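Local structure of pyridoxine 4-oxidase (Mesorhizobium loti, 4HA6) at residues Y56-T62 / H74-L80; A123-L129 / G139-L145; A258-R262 / R372-L378. The protein oxidises pyridoxine at its 4-hydroxymethyl group as an FAD-dependent oxidase of the GMC oxidoreductase family, a reaction expected to yield pyridoxal with oxygen as electron acceptor. All coordinates share one frame; numbering follows the deposited sequence. Where two conformers were deposited one is given.

In the fold
Along the chain the three contacts follow one another in series, each closing before the next opens. Contact 1 begins as the two-stranded antiparallel ribbon of strands 60-61 and 74-75; its irregular continuation, W58 and A76-L80, lines the FAD. Contact 3 is its neighbour, with centres about 16 Å apart and nearest atoms about 6 Å apart; helix 252-262, one half of contact 3, also carries E255, the partner of Y60 in contact 1. Contact 2, a short parallel pair after helix 114-124, sits about 28 Å from contact 1 and 38 Å from contact 3 between centres. Contacts 1 and 3 both supply FAD-pocket residues, whereas contact 2 packs farther from the cofactor.

Contact 1 (Y56-T62 / H74-L80); sequences YDWDYRT and HWARGRL. With FAD (flavin-adenine dinucleotide), chain B.
The side chain of R79 lies across the indole of W58. R79 CB sits over the five-membered ring, 3.5 Å from its centroid, in a CH-pi contact, and the chain then bends at chi2 and chi3 so that the guanidinium comes over the six-membered ring. CZ of R79 stands 4.3 Å from that centroid, a cation-pi contact with the two planes tilted 41° apart. On the opposite face of the indole sits Y60 OH, itself hydrogen-bonded to E255 of helix 252-262. At the indole edge NE1 is shared between two weak bonds, to G78 O and to the ribose hydroxyl O2B of FAD. Were W58 an alanine, the R79 guanidinium would probably lose the ring it lies over and be freer to turn, and O2B would lose this weak donor.

Beneath the side chains the backbones run antiparallel. Y60 and W75 form a hydrogen-bonded pair, the W75 N to Y60 O bond being 2.7 Å long and nearly straight, and the ribbon continues as irregular chain past R77 and G78 towards the cofactor, within the FAD-binding part of this GMC oxidoreductase. D57 ties the turn together: its OD1 takes D59 N in an Asx turn and, from the opposite face of the carboxylate plane, R77 N at 2.8 Å. R77 runs its CG to the edge of the Y60 ring, and its NH2 reaches 3.2 Å from the flavin methyl C8M.

The ribbon's two faces differ. On that of Y60 and W75, the buried T62 puts CG2 over the W75 five-membered ring, 3.7 Å from its centroid. The face of R61 and H74 is exposed; there H74 donates ND1 to the syn side of D59 OD1 at 3.0 Å, almost straight and in the imidazole plane.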
loop_
_atom_site.group_PDB
_atom_site.type_symbol
_atom_site.label_atom_id
_atom_site.label_comp_id
_atom_site.label_asym_id
_atom_site.label_seq_id
_atom_site.Cartn_x
_atom_site.Cartn_y
_atom_site.Cartn_z
ATOM N N TYR A 56 -16.007 -4.440 7.477
ATOM C CA TYR A 56 -14.613 -4.383 7.932
ATOM C C TYR A 56 -13.731 -3.479 7.054
ATOM O O TYR A 56 -12.512 -3.678 6.961
ATOM C CB TYR A 56 -14.030 -5.798 7.998
ATOM C CG TYR A 56 -14.402 -6.666 6.807
ATOM C CD1 TYR A 56 -15.538 -7.474 6.836
ATOM C CD2 TYR A 56 -13.619 -6.673 5.652
ATOM C CE1 TYR A 56 -15.883 -8.265 5.750
ATOM C CE2 TYR A 56 -13.955 -7.459 4.564
ATOM C CZ TYR A 56 -15.086 -8.253 4.621
ATOM O OH TYR A 56 -15.420 -9.037 3.538
ATOM N N ASP A 57 -14.358 -2.488 6.423
ATOM C CA ASP A 57 -13.671 -1.515 5.571
ATOM C C ASP A 57 -13.953 -0.115 6.122
ATOM O O ASP A 57 -15.117 0.290 6.228
ATOM C CB ASP A 57 -14.137 -1.672 4.104
ATOM C CG ASP A 57 -13.756 -0.480 3.206
ATOM O OD1 ASP A 57 -12.827 0.293 3.537
ATOM O OD2 ASP A 57 -14.392 -0.329 2.138
ATOM N N TRP A 58 -12.888 0.609 6.471
ATOM C CA TRP A 58 -12.995 1.944 7.073
ATOM C C TRP A 58 -13.714 2.936 6.153
ATOM O O TRP A 58 -14.505 3.769 6.618
ATOM C CB TRP A 58 -11.611 2.495 7.440
ATOM C CG TRP A 58 -10.915 1.786 8.582
ATOM C CD1 TRP A 58 -10.113 0.677 8.496
ATOM C CD2 TRP A 58 -10.947 2.151 9.977
ATOM N NE1 TRP A 58 -9.649 0.330 9.751
ATOM C CE2 TRP A 58 -10.154 1.213 10.677
ATOM C CE3 TRP A 58 -11.573 3.174 10.701
ATOM C CZ2 TRP A 58 -9.973 1.266 12.064
ATOM C CZ3 TRP A 58 -11.390 3.230 12.076
ATOM C CH2 TRP A 58 -10.597 2.280 12.744
ATOM N N ASP A 59 -13.429 2.844 4.854
ATOM C CA ASP A 59 -14.088 3.677 3.845
ATOM C C ASP A 59 -13.960 5.192 4.103
ATOM O O ASP A 59 -14.959 5.879 4.282
ATOM C CB ASP A 59 -15.560 3.264 3.707
ATOM C CG ASP A 59 -16.206 3.824 2.463
ATOM O OD1 ASP A 59 -15.490 4.025 1.461
ATOM O OD2 ASP A 59 -17.430 4.061 2.483
ATOM N N TYR A 60 -12.730 5.703 4.115
ATOM C CA TYR A 60 -12.485 7.133 4.315
ATOM C C TYR A 60 -12.870 7.906 3.066
ATOM O O TYR A 60 -12.867 7.355 1.968
ATOM C CB TYR A 60 -10.999 7.401 4.587
ATOM C CG TYR A 60 -10.440 6.667 5.772
ATOM C CD1 TYR A 60 -10.540 7.208 7.055
ATOM C CD2 TYR A 60 -9.794 5.441 5.616
ATOM C CE1 TYR A 60 -10.027 6.539 8.157
ATOM C CE2 TYR A 60 -9.262 4.772 6.715
ATOM C CZ TYR A 60 -9.386 5.326 7.979
ATOM O OH TYR A 60 -8.882 4.673 9.086
ATOM N N ARG A 61 -13.168 9.190 3.227
ATOM C CA ARG A 61 -13.506 10.039 2.096
ATOM C C ARG A 61 -12.534 11.225 2.071
ATOM O O ARG A 61 -12.412 11.948 3.060
ATOM C CB ARG A 61 -14.956 10.509 2.234
ATOM C CG ARG A 61 -15.477 11.265 1.037
ATOM C CD ARG A 61 -16.767 11.975 1.374
ATOM N NE ARG A 61 -17.074 13.046 0.425
ATOM C CZ ARG A 61 -16.577 14.281 0.496
ATOM N NH1 ARG A 61 -15.729 14.613 1.470
ATOM N NH2 ARG A 61 -16.923 15.189 -0.413
ATOM N N THR A 62 -11.810 11.422 0.967
ATOM C CA THR A 62 -10.868 12.549 0.921
ATOM C C THR A 62 -11.612 13.858 0.683
ATOM O O THR A 62 -12.764 13.847 0.226
ATOM C CB THR A 62 -9.865 12.418 -0.222
ATOM O OG1 THR A 62 -10.454 12.930 -1.416
ATOM C CG2 THR A 62 -9.417 10.945 -0.433
ATOM N N HIS A 74 -12.861 7.882 -2.488
ATOM C CA HIS A 74 -13.102 6.943 -1.400
ATOM C C HIS A 74 -11.862 6.100 -1.168
ATOM O O HIS A 74 -11.311 5.548 -2.116
ATOM C CB HIS A 74 -14.316 6.066 -1.713
ATOM C CG HIS A 74 -15.617 6.698 -1.336
ATOM N ND1 HIS A 74 -16.354 6.292 -0.241
ATOM C CD2 HIS A 74 -16.307 7.722 -1.893
ATOM C CE1 HIS A 74 -17.442 7.032 -0.147
ATOM N NE2 HIS A 74 -17.437 7.911 -1.137
ATOM N N TRP A 75 -11.412 6.020 0.084
ATOM C CA TRP A 75 -10.214 5.247 0.428
ATOM C C TRP A 75 -10.547 4.035 1.295
ATOM O O TRP A 75 -10.693 4.150 2.514
ATOM C CB TRP A 75 -9.194 6.128 1.159
ATOM C CG TRP A 75 -8.352 7.009 0.238
ATOM C CD1 TRP A 75 -8.586 7.291 -1.083
ATOM C CD2 TRP A 75 -7.123 7.679 0.577
ATOM N NE1 TRP A 75 -7.590 8.111 -1.577
ATOM C CE2 TRP A 75 -6.681 8.362 -0.577
ATOM C CE3 TRP A 75 -6.360 7.772 1.750
ATOM C CZ2 TRP A 75 -5.507 9.134 -0.592
ATOM C CZ3 TRP A 75 -5.198 8.538 1.736
ATOM C CH2 TRP A 75 -4.782 9.208 0.572
ATOM N N ALA A 76 -10.660 2.870 0.662
ATOM C CA ALA A 76 -10.923 1.617 1.375
ATOM C C ALA A 76 -9.752 1.258 2.278
ATOM O O ALA A 76 -8.602 1.371 1.866
ATOM C CB ALA A 76 -11.196 0.479 0.378
ATOM N N ARG A 77 -10.035 0.831 3.505
ATOM C CA ARG A 77 -8.978 0.379 4.409
ATOM C C ARG A 77 -9.449 -0.800 5.265
ATOM O O ARG A 77 -10.585 -0.809 5.747
ATOM C CB ARG A 77 -8.512 1.530 5.311
ATOM C CG ARG A 77 -7.607 2.565 4.629
ATOM C CD ARG A 77 -6.207 1.997 4.352
ATOM N NE ARG A 77 -5.962 1.760 2.925
ATOM C CZ ARG A 77 -4.830 1.258 2.438
ATOM N NH1 ARG A 77 -3.838 0.939 3.258
ATOM N NH2 ARG A 77 -4.678 1.086 1.130
ATOM N N GLY A 78 -8.583 -1.793 5.455
ATOM C CA GLY A 78 -8.921 -2.938 6.285
ATOM C C GLY A 78 -9.157 -2.598 7.757
ATOM O O GLY A 78 -8.330 -1.917 8.378
ATOM N N ARG A 79 -10.292 -3.058 8.299
ATOM C CA ARG A 79 -10.602 -2.958 9.735
ATOM C C ARG A 79 -10.960 -4.340 10.304
ATOM O O ARG A 79 -12.137 -4.646 10.537
ATOM C CB ARG A 79 -11.758 -1.979 10.003
ATOM C CG ARG A 79 -12.012 -1.713 11.500
ATOM C CD ARG A 79 -13.497 -1.477 11.813
ATOM N NE ARG A 79 -13.845 -0.067 11.687
ATOM C CZ ARG A 79 -14.683 0.427 10.780
ATOM N NH1 ARG A 79 -15.297 -0.381 9.921
ATOM N NH2 ARG A 79 -14.919 1.732 10.739
ATOM N N LEU A 80 -9.935 -5.159 10.523
ATOM C CA LEU A 80 -10.079 -6.545 10.982
ATOM C C LEU A 80 -8.677 -7.134 11.048
ATOM O O LEU A 80 -7.721 -6.532 10.522
ATOM C CB LEU A 80 -10.961 -7.384 10.035
ATOM C CG LEU A 80 -10.438 -7.836 8.666
ATOM C CD1 LEU A 80 -11.404 -8.825 8.019
ATOM C CD2 LEU A 80 -10.174 -6.648 7.733
HETATM P PA FAD B . -2.933 -1.859 7.505
HETATM O O1A FAD B . -2.608 -3.216 6.895
HETATM O O2A FAD B . -4.031 -1.037 6.890
HETATM O O5B FAD B . -3.259 -2.114 9.069
HETATM C C5B FAD B . -3.832 -1.148 9.944
HETATM C C4B FAD B . -4.551 -1.956 11.015
HETATM O O4B FAD B . -4.636 -1.243 12.254
HETATM C C3B FAD B . -5.980 -2.266 10.590
HETATM O O3B FAD B . -6.200 -3.657 10.880
HETATM C C2B FAD B . -6.851 -1.368 11.466
HETATM O O2B FAD B . -8.128 -1.972 11.737
HETATM C C1B FAD B . -5.998 -1.209 12.721
HETATM N N9A FAD B . -6.183 0.076 13.459
HETATM C C8A FAD B . -6.270 1.312 12.924
HETATM N N7A FAD B . -6.412 2.246 13.904
HETATM C C5A FAD B . -6.411 1.609 15.099
HETATM C C6A FAD B . -6.518 2.004 16.528
HETATM N N6A FAD B . -6.652 3.319 16.891
HETATM N N1A FAD B . -6.470 1.012 17.462
HETATM C C2A FAD B . -6.326 -0.285 17.120
HETATM N N3A FAD B . -6.220 -0.700 15.837
HETATM C C4A FAD B . -6.255 0.180 14.797
HETATM N N1 FAD B . -0.554 -3.480 -1.780
HETATM C C2 FAD B . 0.175 -4.280 -2.579
HETATM O O2 FAD B . 1.417 -4.304 -2.425
HETATM N N3 FAD B . -0.376 -5.029 -3.553
HETATM C C4 FAD B . -1.700 -5.047 -3.781
HETATM O O4 FAD B . -2.200 -5.743 -4.704
HETATM C C4X FAD B . -2.570 -4.193 -2.941
HETATM N N5 FAD B . -3.907 -4.137 -3.112
HETATM C C5X FAD B . -4.681 -3.360 -2.315
HETATM C C6 FAD B . -6.062 -3.318 -2.495
HETATM C C7 FAD B . -6.858 -2.526 -1.671
HETATM C C7M FAD B . -8.352 -2.495 -1.878
HETATM C C8 FAD B . -6.231 -1.719 -0.588
HETATM C C8M FAD B . -7.094 -0.859 0.296
HETATM C C9 FAD B . -4.850 -1.755 -0.397
HETATM C C9A FAD B . -4.060 -2.545 -1.232
HETATM N N10 FAD B . -2.667 -2.586 -1.052
HETATM C C10 FAD B . -1.896 -3.400 -1.895
HETATM C "C1'" FAD B . -2.033 -1.782 -0.000
HETATM C "C2'" FAD B . -1.589 -2.610 1.194
HETATM O "O2'" FAD B . -2.631 -3.521 1.579
HETATM C "C3'" FAD B . -1.286 -1.629 2.328
HETATM O "O3'" FAD B . -0.376 -0.632 1.834
HETATM C "C4'" FAD B . -0.686 -2.334 3.532
HETATM O "O4'" FAD B . -1.603 -3.361 3.949
HETATM C "C5'" FAD B . -0.406 -1.352 4.674
HETATM O "O5'" FAD B . -0.269 -2.101 5.880
HETATM P P FAD B . -0.116 -1.333 7.276
HETATM O O1P FAD B . 0.395 -2.284 8.350
HETATM O O2P FAD B . 0.602 -0.017 7.052
HETATM O O3P FAD B . -1.633 -0.924 7.596
#

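Contact 2 (A123-L129 / G139-L145)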
loop_
_atom_site.group_PDB
_atom_site.type_symbol
_atom_site.label_atom_id
_atom_site.label_comp_id
_atom_site.label_asym_id
_atom_site.label_seq_id
_atom_site.Cartn_x
_atom_site.Cartn_y
_atom_site.Cartn_z
ATOM N N ALA A 123 13.852 -13.362 3.597
ATOM C CA ALA A 123 13.314 -13.994 4.809
ATOM C C ALA A 123 11.782 -14.033 4.790
ATOM O O ALA A 123 11.155 -14.923 5.386
ATOM C CB ALA A 123 13.804 -13.277 6.060
ATOM N N ILE A 124 11.178 -13.064 4.107
ATOM C CA ILE A 124 9.726 -12.975 4.055
ATOM C C ILE A 124 9.135 -13.952 3.034
ATOM O O ILE A 124 8.084 -14.567 3.270
ATOM C CB ILE A 124 9.299 -11.539 3.728
ATOM C CG1 ILE A 124 9.376 -10.672 4.990
ATOM C CG2 ILE A 124 7.894 -11.512 3.133
ATOM C CD1 ILE A 124 9.463 -9.182 4.718
ATOM N N GLU A 125 9.838 -14.110 1.914
ATOM C CA GLU A 125 9.293 -14.789 0.739
ATOM C C GLU A 125 9.413 -16.315 0.728
ATOM O O GLU A 125 10.453 -16.870 1.104
ATOM C CB GLU A 125 9.982 -14.230 -0.499
ATOM C CG GLU A 125 9.623 -12.787 -0.724
ATOM C CD GLU A 125 10.613 -12.068 -1.584
ATOM O OE1 GLU A 125 11.592 -12.701 -2.044
ATOM O OE2 GLU A 125 10.409 -10.860 -1.795
ATOM N N ASP A 126 8.346 -16.987 0.299
ATOM C CA ASP A 126 8.477 -18.367 -0.190
ATOM C C ASP A 126 8.203 -18.328 -1.682
ATOM O O ASP A 126 7.040 -18.365 -2.107
ATOM C CB ASP A 126 7.512 -19.338 0.494
ATOM C CG ASP A 126 7.691 -20.799 0.003
ATOM O OD1 ASP A 126 8.825 -21.187 -0.377
ATOM O OD2 ASP A 126 6.696 -21.558 0.003
ATOM N N HIS A 127 9.281 -18.243 -2.460
ATOM C CA HIS A 127 9.224 -17.930 -3.888
ATOM C C HIS A 127 9.680 -19.128 -4.729
ATOM O O HIS A 127 10.600 -19.840 -4.336
ATOM C CB HIS A 127 10.146 -16.733 -4.157
ATOM C CG HIS A 127 9.852 -16.003 -5.428
ATOM N ND1 HIS A 127 10.253 -16.468 -6.664
ATOM C CD2 HIS A 127 9.213 -14.830 -5.656
ATOM C CE1 HIS A 127 9.858 -15.622 -7.598
ATOM N NE2 HIS A 127 9.233 -14.614 -7.014
ATOM N N PRO A 128 9.050 -19.346 -5.898
ATOM C CA PRO A 128 9.459 -20.490 -6.722
ATOM C C PRO A 128 10.884 -20.345 -7.268
ATOM O O PRO A 128 11.485 -21.354 -7.616
ATOM C CB PRO A 128 8.427 -20.496 -7.860
ATOM C CG PRO A 128 7.899 -19.112 -7.914
ATOM C CD PRO A 128 7.920 -18.613 -6.494
ATOM N N LEU A 129 11.409 -19.120 -7.330
ATOM C CA LEU A 129 12.798 -18.887 -7.741
ATOM C C LEU A 129 13.753 -18.856 -6.539
ATOM O O LEU A 129 14.940 -18.578 -6.689
ATOM C CB LEU A 129 12.909 -17.562 -8.506
ATOM C CG LEU A 129 12.754 -17.468 -10.020
ATOM C CD1 LEU A 129 11.886 -18.577 -10.576
ATOM C CD2 LEU A 129 12.192 -16.102 -10.398
ATOM N N GLY A 139 10.115 -18.865 3.194
ATOM C CA GLY A 139 9.584 -17.828 4.066
ATOM C C GLY A 139 8.090 -18.009 4.257
ATOM O O GLY A 139 7.458 -18.829 3.576
ATOM N N PRO A 140 7.507 -17.237 5.174
ATOM C CA PRO A 140 6.099 -17.453 5.538
ATOM C C PRO A 140 5.078 -17.004 4.470
ATOM O O PRO A 140 3.947 -17.505 4.478
ATOM C CB PRO A 140 5.942 -16.623 6.819
ATOM C CG PRO A 140 6.998 -15.576 6.737
ATOM C CD PRO A 140 8.157 -16.208 6.004
ATOM N N LEU A 141 5.470 -16.090 3.580
ATOM C CA LEU A 141 4.567 -15.511 2.582
ATOM C C LEU A 141 4.783 -16.158 1.223
ATOM O O LEU A 141 5.813 -15.908 0.586
ATOM C CB LEU A 141 4.850 -14.005 2.414
ATOM C CG LEU A 141 3.727 -12.971 2.252
ATOM C CD1 LEU A 141 4.161 -11.787 1.374
ATOM C CD2 LEU A 141 2.412 -13.567 1.783
ATOM N N PRO A 142 3.813 -16.970 0.762
ATOM C CA PRO A 142 3.917 -17.557 -0.580
ATOM C C PRO A 142 3.900 -16.474 -1.651
ATOM O O PRO A 142 3.070 -15.558 -1.602
ATOM C CB PRO A 142 2.643 -18.404 -0.698
ATOM C CG PRO A 142 2.240 -18.688 0.709
ATOM C CD PRO A 142 2.627 -17.460 1.491
ATOM N N ILE A 143 4.822 -16.569 -2.602
ATOM C CA ILE A 143 4.783 -15.721 -3.785
ATOM C C ILE A 143 4.510 -16.626 -4.989
ATOM O O ILE A 143 5.268 -17.565 -5.256
ATOM C CB ILE A 143 6.117 -14.959 -4.023
ATOM C CG1 ILE A 143 6.704 -14.407 -2.714
ATOM C CG2 ILE A 143 5.929 -13.866 -5.101
ATOM C CD1 ILE A 143 5.721 -13.569 -1.873
ATOM N N HIS A 144 3.437 -16.343 -5.719
ATOM C CA HIS A 144 3.059 -17.176 -6.863
ATOM C C HIS A 144 3.386 -16.458 -8.166
ATOM O O HIS A 144 3.119 -15.257 -8.303
ATOM C CB HIS A 144 1.561 -17.496 -6.769
ATOM C CG HIS A 144 0.994 -18.208 -7.961
ATOM N ND1 HIS A 144 1.629 -19.264 -8.582
ATOM C CD2 HIS A 144 -0.176 -18.028 -8.625
ATOM C CE1 HIS A 144 0.881 -19.696 -9.584
ATOM N NE2 HIS A 144 -0.220 -18.965 -9.631
ATOM N N LEU A 145 3.979 -17.189 -9.108
ATOM C CA LEU A 145 4.262 -16.672 -10.446
ATOM C C LEU A 145 3.263 -17.298 -11.415
ATOM O O LEU A 145 3.428 -18.448 -11.819
ATOM C CB LEU A 145 5.687 -17.041 -10.887
ATOM C CG LEU A 145 6.891 -16.462 -10.130
ATOM C CD1 LEU A 145 8.221 -16.917 -10.733
ATOM C CD2 LEU A 145 6.828 -14.949 -10.083
#
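I143 and L145 carry the side-chain half of this contact, set against H127 and P128. CG2 of I143 comes within 3.5 Å of H127 CD2, and CG1 of the same isoleucine lies against E125 CG. Farther along, L145 CD1 rests on P128 CG at 3.6 Å and also touches L129 CD1, the two leucines crossing at about a right angle. The imidazole of H127 reaches I143 and L145 because CG stands opposite the backbone N (chi1 -160°), which brings CE1 of H127 to 3.8 Å from L145 CD1; its ND1 accepts the amide of L129 in the ring plane, which fixes the ring's rotation.

Backbone bonds set the spacing of these groups. L141 N meets I124 O at 3.0 Å, D126 N gives to L141 O at 2.8 Å, and I143 N returns to D126 O at 2.9 Å. E125 with L141 and D126 with P142 thereby form a two-stranded parallel pair. G139 N bonds to E125 O where the chain turns in; a side chain at this glycine would run into the carbonyls of A123, I124 and E125.

The next shell holds the acidic ends. E125 is gripped by R94, Y92 and the amide of G136, and D126 by R188 and the amide of G138, so both carboxylates are paired with arginines while their backbones serve the sheet. H135 stacks on the H127 ring. The pair begins as helix 114-124 ends, and I124 and L141, side by side, pack onto L494 of helix 490-506 and W199 of helix 195-199.

Contact 3 (A258-R262 / R372-L378)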
loop_
_atom_site.group_PDB
_atom_site.type_symbol
_atom_site.label_atom_id
_atom_site.label_comp_id
_atom_site.label_asym_id
_atom_site.label_seq_id
_atom_site.Cartn_x
_atom_site.Cartn_y
_atom_site.Cartn_z
ATOM N N ALA A 258 -3.261 9.773 13.165
ATOM C CA ALA A 258 -4.451 10.188 13.908
ATOM C C ALA A 258 -4.310 9.878 15.398
ATOM O O ALA A 258 -4.688 10.688 16.248
ATOM C CB ALA A 258 -5.705 9.533 13.344
ATOM N N LEU A 259 -3.788 8.696 15.718
ATOM C CA LEU A 259 -3.617 8.320 17.118
ATOM C C LEU A 259 -2.653 9.278 17.784
ATOM O O LEU A 259 -2.882 9.709 18.919
ATOM C CB LEU A 259 -3.096 6.887 17.249
ATOM C CG LEU A 259 -2.757 6.444 18.676
ATOM C CD1 LEU A 259 -3.929 6.703 19.651
ATOM C CD2 LEU A 259 -2.340 4.980 18.694
ATOM N N LEU A 260 -1.568 9.609 17.088
ATOM C CA LEU A 260 -0.580 10.532 17.653
ATOM C C LEU A 260 -1.205 11.913 17.911
ATOM O O LEU A 260 -1.000 12.506 18.992
ATOM C CB LEU A 260 0.671 10.618 16.770
ATOM C CG LEU A 260 1.479 9.312 16.661
ATOM C CD1 LEU A 260 2.539 9.410 15.584
ATOM C CD2 LEU A 260 2.119 8.930 18.004
ATOM N N MET A 261 -2.003 12.402 16.959
ATOM C CA MET A 261 -2.638 13.712 17.134
ATOM C C MET A 261 -3.677 13.720 18.271
ATOM O O MET A 261 -3.684 14.635 19.108
ATOM C CB MET A 261 -3.217 14.222 15.808
ATOM C CG MET A 261 -2.157 14.466 14.727
ATOM S SD MET A 261 -2.847 15.173 13.191
ATOM C CE MET A 261 -3.264 13.694 12.237
ATOM N N ARG A 262 -4.530 12.694 18.318
ATOM C CA ARG A 262 -5.470 12.515 19.438
ATOM C C ARG A 262 -4.752 12.510 20.796
ATOM O O ARG A 262 -5.345 12.881 21.808
ATOM C CB ARG A 262 -6.298 11.219 19.284
ATOM C CG ARG A 262 -7.475 11.321 18.305
ATOM C CD ARG A 262 -8.444 10.132 18.419
ATOM N NE ARG A 262 -7.759 8.842 18.553
ATOM C CZ ARG A 262 -7.459 8.034 17.535
ATOM N NH1 ARG A 262 -7.784 8.367 16.290
ATOM N NH2 ARG A 262 -6.830 6.884 17.758
ATOM N N ARG A 372 -5.114 15.360 8.745
ATOM C CA ARG A 372 -5.291 16.105 10.000
ATOM C C ARG A 372 -6.500 15.541 10.734
ATOM O O ARG A 372 -7.497 15.216 10.092
ATOM C CB ARG A 372 -5.621 17.574 9.712
ATOM C CG ARG A 372 -4.471 18.439 9.269
ATOM C CD ARG A 372 -4.978 19.862 8.948
ATOM N NE ARG A 372 -5.468 19.996 7.575
ATOM C CZ ARG A 372 -6.601 20.601 7.226
ATOM N NH1 ARG A 372 -7.400 21.128 8.147
ATOM N NH2 ARG A 372 -6.944 20.669 5.950
ATOM N N ILE A 373 -6.438 15.446 12.061
ATOM C CA ILE A 373 -7.643 15.084 12.819
ATOM C C ILE A 373 -8.592 16.286 12.796
ATOM O O ILE A 373 -8.124 17.446 12.796
ATOM C CB ILE A 373 -7.332 14.715 14.291
ATOM C CG1 ILE A 373 -6.504 15.809 14.972
ATOM C CG2 ILE A 373 -6.607 13.357 14.383
ATOM C CD1 ILE A 373 -6.398 15.647 16.499
ATOM N N SER A 374 -9.904 16.031 12.770
ATOM C CA SER A 374 -10.889 17.125 12.824
ATOM C C SER A 374 -11.369 17.414 14.255
ATOM O O SER A 374 -11.958 18.468 14.536
ATOM C CB SER A 374 -12.097 16.828 11.912
ATOM O OG SER A 374 -12.874 15.728 12.397
ATOM N N GLY A 375 -11.128 16.478 15.165
ATOM C CA GLY A 375 -11.543 16.663 16.548
ATOM C C GLY A 375 -10.850 15.610 17.389
ATOM O O GLY A 375 -10.071 14.814 16.852
ATOM N N PRO A 376 -11.134 15.584 18.702
ATOM C CA PRO A 376 -10.452 14.612 19.568
ATOM C C PRO A 376 -11.034 13.194 19.481
ATOM O O PRO A 376 -10.379 12.257 19.946
ATOM C CB PRO A 376 -10.696 15.168 20.988
ATOM C CG PRO A 376 -11.486 16.482 20.819
ATOM C CD PRO A 376 -12.068 16.455 19.443
ATOM N N GLU A 377 -12.232 13.019 18.920
ATOM C CA GLU A 377 -12.947 11.746 19.133
ATOM C C GLU A 377 -12.680 10.684 18.071
ATOM O O GLU A 377 -12.344 11.008 16.925
ATOM C CB GLU A 377 -14.451 11.989 19.262
ATOM C CG GLU A 377 -14.807 13.129 20.218
ATOM C CD GLU A 377 -14.354 12.862 21.644
ATOM O OE1 GLU A 377 -14.054 11.699 21.981
ATOM O OE2 GLU A 377 -14.299 13.824 22.439
ATOM N N LEU A 378 -12.832 9.416 18.447
ATOM C CA LEU A 378 -12.688 8.323 17.487
ATOM C C LEU A 378 -13.633 8.545 16.304
ATOM O O LEU A 378 -13.298 8.234 15.165
ATOM C CB LEU A 378 -12.975 6.976 18.149
ATOM C CG LEU A 378 -11.925 6.492 19.143
ATOM C CD1 LEU A 378 -12.406 5.258 19.895
ATOM C CD2 LEU A 378 -10.595 6.214 18.432
#
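I373 has CG1 set between its own backbone N and carbonyl carbon (chi1 52°), and with chi2 extended this drives CD1 up to the helix, 3.6 Å from M261 CB. M261 answers with CG turned opposite its carbonyl carbon (chi1 -63°) and a bend at chi3, which lays the thioether alongside the isoleucine in the reverse direction; its CE ends 3.6 Å from I373 N. The other branch of I373, CG2, touches CB of A258 at 4.1 Å, one helical turn before R262.

R262 makes the second half. Its CD lies 3.3 Å from P376 O, and the bent end presents a flat guanidinium face to L378, whose CD2 sits over its centre, 3.7 Å from CZ. The opposite face is turned to the helix's own A258 O and the CA of L259. Helix 252-262 follows strand 246-249 of the five-stranded parallel sheet in the Rossmann-type FAD-binding part, and L259 packs back on L249; the loop between strands 370-372 and 383-385 ties onto the last turn of this helix.

Strand 217-224 orients the guanidinium: NE donates to R219 O, and NH2 gives a weak bond to V218 O. R262 also touches the FAD. On the far flank, M261 and I373 both pack against L271 of helix 268-273.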